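Local coordinates for protein phosphoglycerate kinase (Coxiella burnetii, PDB 4NG4) that transfers a phosphoryl group between ATP and 3-phosphoglycerate, forming or consuming 1,3-bisphosphoglycerate in glycolysis, at residues V65-F79 against Q116-N130. Residues are numbered along the deposited sequence; the frame is centred on the assembly and turned at random.
Sequences VMILSHLGRPEEGKF and QAILCENVRFNKGEN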
loop_
_atom_site.group_PDB
_atom_site.type_symbol
_atom_site.label_atom_id
_atom_site.label_comp_id
_atom_site.label_asym_id
_atom_site.label_seq_id
_atom_site.Cartn_x
_atom_site.Cartn_y
_atom_site.Cartn_z
ATOM N N VAL A 65 -16.452 -22.930 4.707
ATOM C CA VAL A 65 -15.729 -21.646 4.749
ATOM C C VAL A 65 -15.961 -20.802 6.005
ATOM O O VAL A 65 -17.094 -20.446 6.321
ATOM C CB VAL A 65 -16.054 -20.778 3.504
ATOM C CG1 VAL A 65 -15.694 -19.326 3.757
ATOM C CG2 VAL A 65 -15.317 -21.306 2.287
ATOM N N MET A 66 -14.870 -20.484 6.698
ATOM C CA MET A 66 -14.887 -19.546 7.815
ATOM C C MET A 66 -14.162 -18.251 7.417
ATOM O O MET A 66 -12.938 -18.240 7.268
ATOM C CB MET A 66 -14.198 -20.162 9.030
ATOM C CG MET A 66 -14.960 -21.297 9.677
ATOM S SD MET A 66 -13.946 -22.240 10.850
ATOM C CE MET A 66 -13.071 -23.314 9.722
ATOM N N ILE A 67 -14.920 -17.173 7.248
ATOM C CA ILE A 67 -14.356 -15.905 6.794
ATOM C C ILE A 67 -13.911 -15.058 7.980
ATOM O O ILE A 67 -14.713 -14.709 8.836
ATOM C CB ILE A 67 -15.364 -15.087 5.972
ATOM C CG1 ILE A 67 -15.912 -15.912 4.796
ATOM C CG2 ILE A 67 -14.697 -13.807 5.472
ATOM C CD1 ILE A 67 -17.113 -15.280 4.122
ATOM N N LEU A 68 -12.638 -14.694 7.998
ATOM C CA LEU A 68 -12.035 -14.010 9.138
ATOM C C LEU A 68 -11.657 -12.567 8.758
ATOM O O LEU A 68 -11.134 -12.335 7.673
ATOM C CB LEU A 68 -10.806 -14.800 9.578
ATOM C CG LEU A 68 -10.499 -14.874 11.065
ATOM C CD1 LEU A 68 -11.656 -15.486 11.889
ATOM C CD2 LEU A 68 -9.212 -15.660 11.227
ATOM N N SER A 69 -11.959 -11.600 9.618
ATOM C CA SER A 69 -11.614 -10.204 9.330
ATOM C C SER A 69 -11.569 -9.297 10.552
ATOM O O SER A 69 -12.082 -9.628 11.619
ATOM C CB SER A 69 -12.573 -9.574 8.317
ATOM O OG SER A 69 -12.050 -8.339 7.853
ATOM N N HIS A 70 -10.925 -8.148 10.375
ATOM C CA HIS A 70 -10.893 -7.142 11.411
ATOM C C HIS A 70 -11.901 -6.065 11.036
ATOM O O HIS A 70 -12.443 -6.086 9.936
ATOM C CB HIS A 70 -9.475 -6.587 11.611
ATOM C CG HIS A 70 -8.953 -5.810 10.447
ATOM N ND1 HIS A 70 -8.500 -6.412 9.294
ATOM C CD2 HIS A 70 -8.807 -4.476 10.260
ATOM C CE1 HIS A 70 -8.093 -5.483 8.446
ATOM N NE2 HIS A 70 -8.278 -4.300 9.005
ATOM N N LEU A 71 -12.187 -5.160 11.974
ATOM C CA LEU A 71 -13.041 -3.995 11.711
ATOM C C LEU A 71 -12.742 -2.943 12.757
ATOM O O LEU A 71 -12.901 -3.184 13.943
ATOM C CB LEU A 71 -14.518 -4.373 11.755
ATOM C CG LEU A 71 -15.519 -3.376 11.167
ATOM C CD1 LEU A 71 -16.946 -3.899 11.335
ATOM C CD2 LEU A 71 -15.404 -2.035 11.822
ATOM N N GLY A 72 -12.289 -1.784 12.315
ATOM C CA GLY A 72 -11.924 -0.717 13.225
ATOM C C GLY A 72 -10.861 -1.092 14.251
ATOM O O GLY A 72 -10.026 -1.977 14.024
ATOM N N ARG A 73 -10.895 -0.392 15.382
ATOM C CA ARG A 73 -10.043 -0.678 16.521
ATOM C C ARG A 73 -10.887 -0.725 17.795
ATOM O O ARG A 73 -11.059 0.296 18.478
ATOM C CB ARG A 73 -8.968 0.387 16.632
ATOM C CG ARG A 73 -8.009 0.396 15.454
ATOM C CD ARG A 73 -6.970 1.489 15.564
ATOM N NE ARG A 73 -6.208 1.622 14.328
ATOM C CZ ARG A 73 -5.232 0.802 13.937
ATOM N NH1 ARG A 73 -4.868 -0.235 14.674
ATOM N NH2 ARG A 73 -4.604 1.019 12.797
ATOM N N PRO A 74 -11.446 -1.908 18.107
ATOM C CA PRO A 74 -12.194 -2.106 19.338
ATOM C C PRO A 74 -11.268 -2.350 20.527
ATOM O O PRO A 74 -10.071 -2.564 20.331
ATOM C CB PRO A 74 -13.001 -3.362 19.035
ATOM C CG PRO A 74 -12.117 -4.133 18.150
ATOM C CD PRO A 74 -11.452 -3.126 17.276
ATOM N N GLU A 75 -11.821 -2.305 21.742
ATOM C CA GLU A 75 -11.094 -2.679 22.963
ATOM C C GLU A 75 -11.132 -4.206 23.092
ATOM O O GLU A 75 -12.207 -4.814 23.185
ATOM C CB GLU A 75 -11.708 -2.004 24.205
ATOM C CG GLU A 75 -11.168 -2.510 25.558
ATOM C CD GLU A 75 -11.784 -1.821 26.760
ATOM O OE1 GLU A 75 -12.082 -0.613 26.676
ATOM O OE2 GLU A 75 -11.961 -2.487 27.805
ATOM N N GLU A 76 -9.958 -4.830 23.071
ATOM C CA GLU A 76 -9.890 -6.286 23.157
ATOM C C GLU A 76 -10.643 -6.786 24.386
ATOM O O GLU A 76 -10.354 -6.400 25.517
ATOM C CB GLU A 76 -8.445 -6.785 23.141
ATOM C CG GLU A 76 -7.933 -6.958 21.745
ATOM C CD GLU A 76 -6.445 -7.268 21.657
ATOM O OE1 GLU A 76 -5.922 -7.255 20.522
ATOM O OE2 GLU A 76 -5.814 -7.523 22.704
ATOM N N GLY A 77 -11.638 -7.630 24.124
ATOM C CA GLY A 77 -12.463 -8.235 25.163
ATOM C C GLY A 77 -13.764 -7.508 25.388
ATOM O O GLY A 77 -14.585 -7.976 26.151
ATOM N N LYS A 78 -13.952 -6.368 24.728
ATOM C CA LYS A 78 -15.141 -5.547 24.924
ATOM C C LYS A 78 -15.951 -5.455 23.638
ATOM O O LYS A 78 -15.660 -4.633 22.757
ATOM C CB LYS A 78 -14.739 -4.155 25.400
ATOM C CG LYS A 78 -15.904 -3.225 25.744
ATOM C CD LYS A 78 -15.433 -1.776 25.669
ATOM C CE LYS A 78 -16.309 -0.836 26.451
ATOM N NZ LYS A 78 -15.520 0.302 27.019
ATOM N N PHE A 79 -16.966 -6.305 23.542
ATOM C CA PHE A 79 -17.868 -6.308 22.395
ATOM C C PHE A 79 -18.701 -5.028 22.340
ATOM O O PHE A 79 -19.328 -4.626 23.331
ATOM C CB PHE A 79 -18.797 -7.534 22.414
ATOM C CG PHE A 79 -19.867 -7.489 21.361
ATOM C CD1 PHE A 79 -19.544 -7.640 20.029
ATOM C CD2 PHE A 79 -21.192 -7.276 21.698
ATOM C CE1 PHE A 79 -20.534 -7.591 19.045
ATOM C CE2 PHE A 79 -22.167 -7.231 20.732
ATOM C CZ PHE A 79 -21.841 -7.387 19.401
ATOM N N GLN A 116 -21.190 -23.844 2.079
ATOM C CA GLN A 116 -21.654 -22.606 2.702
ATOM C C GLN A 116 -20.475 -21.883 3.360
ATOM O O GLN A 116 -19.370 -22.426 3.457
ATOM C CB GLN A 116 -22.809 -22.851 3.693
ATOM C CG GLN A 116 -22.476 -23.694 4.922
ATOM C CD GLN A 116 -23.455 -23.474 6.072
ATOM O OE1 GLN A 116 -23.343 -22.494 6.823
ATOM N NE2 GLN A 116 -24.412 -24.387 6.217
ATOM N N ALA A 117 -20.720 -20.649 3.790
ATOM C CA ALA A 117 -19.670 -19.794 4.353
ATOM C C ALA A 117 -20.194 -18.971 5.520
ATOM O O ALA A 117 -21.272 -18.381 5.445
ATOM C CB ALA A 117 -19.122 -18.866 3.286
ATOM N N ILE A 118 -19.414 -18.919 6.593
ATOM C CA ILE A 118 -19.780 -18.131 7.764
ATOM C C ILE A 118 -18.724 -17.061 7.995
ATOM O O ILE A 118 -17.564 -17.227 7.613
ATOM C CB ILE A 118 -20.008 -19.021 9.035
ATOM C CG1 ILE A 118 -18.724 -19.732 9.483
ATOM C CG2 ILE A 118 -21.100 -20.045 8.773
ATOM C CD1 ILE A 118 -17.736 -18.843 10.230
ATOM N N LEU A 119 -19.143 -15.951 8.598
ATOM C CA LEU A 119 -18.242 -14.838 8.917
ATOM C C LEU A 119 -18.082 -14.738 10.428
ATOM O O LEU A 119 -19.037 -14.428 11.143
ATOM C CB LEU A 119 -18.784 -13.515 8.350
ATOM C CG LEU A 119 -18.004 -12.225 8.637
ATOM C CD1 LEU A 119 -16.589 -12.287 8.076
ATOM C CD2 LEU A 119 -18.757 -11.035 8.088
ATOM N N CYS A 120 -16.869 -15.018 10.900
ATOM C CA CYS A 120 -16.525 -14.876 12.306
ATOM C C CYS A 120 -16.565 -13.398 12.691
ATOM O O CYS A 120 -16.209 -12.516 11.878
ATOM C CB CYS A 120 -15.126 -15.446 12.572
ATOM S SG CYS A 120 -14.954 -17.240 12.247
ATOM N N GLU A 121 -16.975 -13.138 13.935
ATOM C CA GLU A 121 -17.063 -11.779 14.434
ATOM C C GLU A 121 -15.655 -11.161 14.555
ATOM O O GLU A 121 -14.690 -11.868 14.850
ATOM C CB GLU A 121 -17.793 -11.768 15.775
ATOM C CG GLU A 121 -17.985 -10.401 16.406
ATOM C CD GLU A 121 -18.588 -9.372 15.470
ATOM O OE1 GLU A 121 -17.911 -8.976 14.490
ATOM O OE2 GLU A 121 -19.726 -8.926 15.735
ATOM N N ASN A 122 -15.560 -9.854 14.278
ATOM C CA ASN A 122 -14.330 -9.054 14.425
ATOM C C ASN A 122 -13.246 -9.735 15.286
ATOM O O ASN A 122 -13.429 -9.975 16.477
ATOM C CB ASN A 122 -14.707 -7.683 15.020
ATOM C CG ASN A 122 -13.620 -6.650 14.880
ATOM O OD1 ASN A 122 -12.471 -6.956 14.534
ATOM N ND2 ASN A 122 -13.976 -5.406 15.159
ATOM N N VAL A 123 -12.121 -10.057 14.663
ATOM C CA VAL A 123 -11.045 -10.784 15.331
ATOM C C VAL A 123 -10.347 -9.959 16.377
ATOM O O VAL A 123 -9.667 -10.501 17.233
ATOM C CB VAL A 123 -9.954 -11.187 14.348
ATOM C CG1 VAL A 123 -10.464 -12.247 13.418
ATOM C CG2 VAL A 123 -9.447 -9.965 13.586
ATOM N N ARG A 124 -10.468 -8.640 16.263
ATOM C CA ARG A 124 -9.854 -7.710 17.202
ATOM C C ARG A 124 -10.604 -7.565 18.530
ATOM O O ARG A 124 -10.168 -6.815 19.400
ATOM C CB ARG A 124 -9.699 -6.352 16.534
ATOM C CG ARG A 124 -8.694 -6.369 15.405
ATOM C CD ARG A 124 -8.323 -4.967 14.975
ATOM N NE ARG A 124 -7.268 -5.002 13.980
ATOM C CZ ARG A 124 -6.883 -3.964 13.247
ATOM N NH1 ARG A 124 -7.466 -2.772 13.370
ATOM N NH2 ARG A 124 -5.909 -4.122 12.378
ATOM N N PHE A 125 -11.724 -8.273 18.681
ATOM C CA PHE A 125 -12.401 -8.360 19.969
ATOM C C PHE A 125 -11.646 -9.270 20.913
ATOM O O PHE A 125 -11.673 -9.048 22.124
ATOM C CB PHE A 125 -13.831 -8.871 19.833
ATOM C CG PHE A 125 -14.806 -7.851 19.304
ATOM C CD1 PHE A 125 -14.872 -6.561 19.838
ATOM C CD2 PHE A 125 -15.696 -8.198 18.301
ATOM C CE1 PHE A 125 -15.793 -5.624 19.356
ATOM C CE2 PHE A 125 -16.614 -7.274 17.812
ATOM C CZ PHE A 125 -16.668 -5.983 18.349
ATOM N N ASN A 126 -10.963 -10.274 20.361
ATOM C CA ASN A 126 -10.313 -11.304 21.163
ATOM C C ASN A 126 -9.128 -10.755 21.965
ATOM O O ASN A 126 -8.175 -10.223 21.376
ATOM C CB ASN A 126 -9.840 -12.461 20.267
ATOM C CG ASN A 126 -10.988 -13.178 19.555
ATOM O OD1 ASN A 126 -12.066 -13.364 20.109
ATOM N ND2 ASN A 126 -10.743 -13.611 18.337
ATOM N N LYS A 127 -9.208 -10.865 23.297
ATOM C CA LYS A 127 -8.024 -10.746 24.167
ATOM C C LYS A 127 -6.854 -11.489 23.504
ATOM O O LYS A 127 -6.896 -12.731 23.388
ATOM C CB LYS A 127 -8.277 -11.374 25.557
ATOM C CG LYS A 127 -8.801 -10.442 26.655
ATOM C CD LYS A 127 -8.856 -11.199 28.002
ATOM C CE LYS A 127 -9.150 -10.307 29.217
ATOM N NZ LYS A 127 -10.546 -10.440 29.711
ATOM N N GLY A 128 -5.849 -10.733 23.039
ATOM C CA GLY A 128 -4.591 -11.311 22.553
ATOM C C GLY A 128 -4.275 -11.219 21.064
ATOM O O GLY A 128 -3.190 -11.613 20.634
ATOM N N GLU A 129 -5.205 -10.695 20.273
ATOM C CA GLU A 129 -4.978 -10.521 18.839
ATOM C C GLU A 129 -3.773 -9.633 18.562
ATOM O O GLU A 129 -2.849 -10.018 17.836
ATOM C CB GLU A 129 -6.222 -9.921 18.164
ATOM C CG GLU A 129 -5.997 -9.354 16.758
ATOM C CD GLU A 129 -5.851 -10.413 15.677
ATOM O OE1 GLU A 129 -6.380 -10.192 14.563
ATOM O OE2 GLU A 129 -5.227 -11.473 15.931
ATOM N N ASN A 130 -3.787 -8.442 19.139
ATOM C CA ASN A 130 -2.717 -7.473 18.903
ATOM C C ASN A 130 -1.285 -7.894 19.369
ATOM O O ASN A 130 -0.291 -7.446 18.788
ATOM C CB ASN A 130 -3.099 -6.121 19.486
ATOM C CG ASN A 130 -1.968 -5.188 19.485
ATOM O OD1 ASN A 130 -1.603 -4.660 18.433
ATOM N ND2 ASN A 130 -1.348 -5.006 20.647
#
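Two neighbouring parallel strands of the N-terminal Rossmann-like domain of phosphoglycerate kinase, 64-69 and 117-120, pair here, and the loops beyond their C-terminal ends hold H70 to R73 and R124, predicted to bind the substrate. I67 bonds twice to strand 117-120: its N donates to I118 O (2.7 Å) and its O accepts from C120 N. On the face covered by helices 46-60 and 86-94, I67 CG2 packs against L119 CD1; on the other, M66 and I118 run alongside each other.

Past the strands, the amide of N122 bridges to L71. Its chi1 of -165° turns the amide away from its own backbone N, and ND2 reaches L71 O (2.8 Å) on an in-plane lone pair, though L71 O is tilted from the amide plane; ND2 also donates to F83 O. OD1 takes a weak bond from L71 N and closes an Asx turn with R124 N. The extended R124 chain lies beside H70, whose CD2 sits over the centre of the guanidinium face, 3.6 Å from R124 CZ, the planes 29° apart. R124 NH1 also donates to G72 O, which should limit rotation of the group. This basic cluster is consistent with a pocket for the anionic substrate.

Farther out, the edge of F79 meets the face of F125, and the E76 carboxylate clasps the turn at 126-129 and the residue after it: OE2 receives G128 N from above its plane, OE1 receives N130 N at 2.8 Å on the syn side.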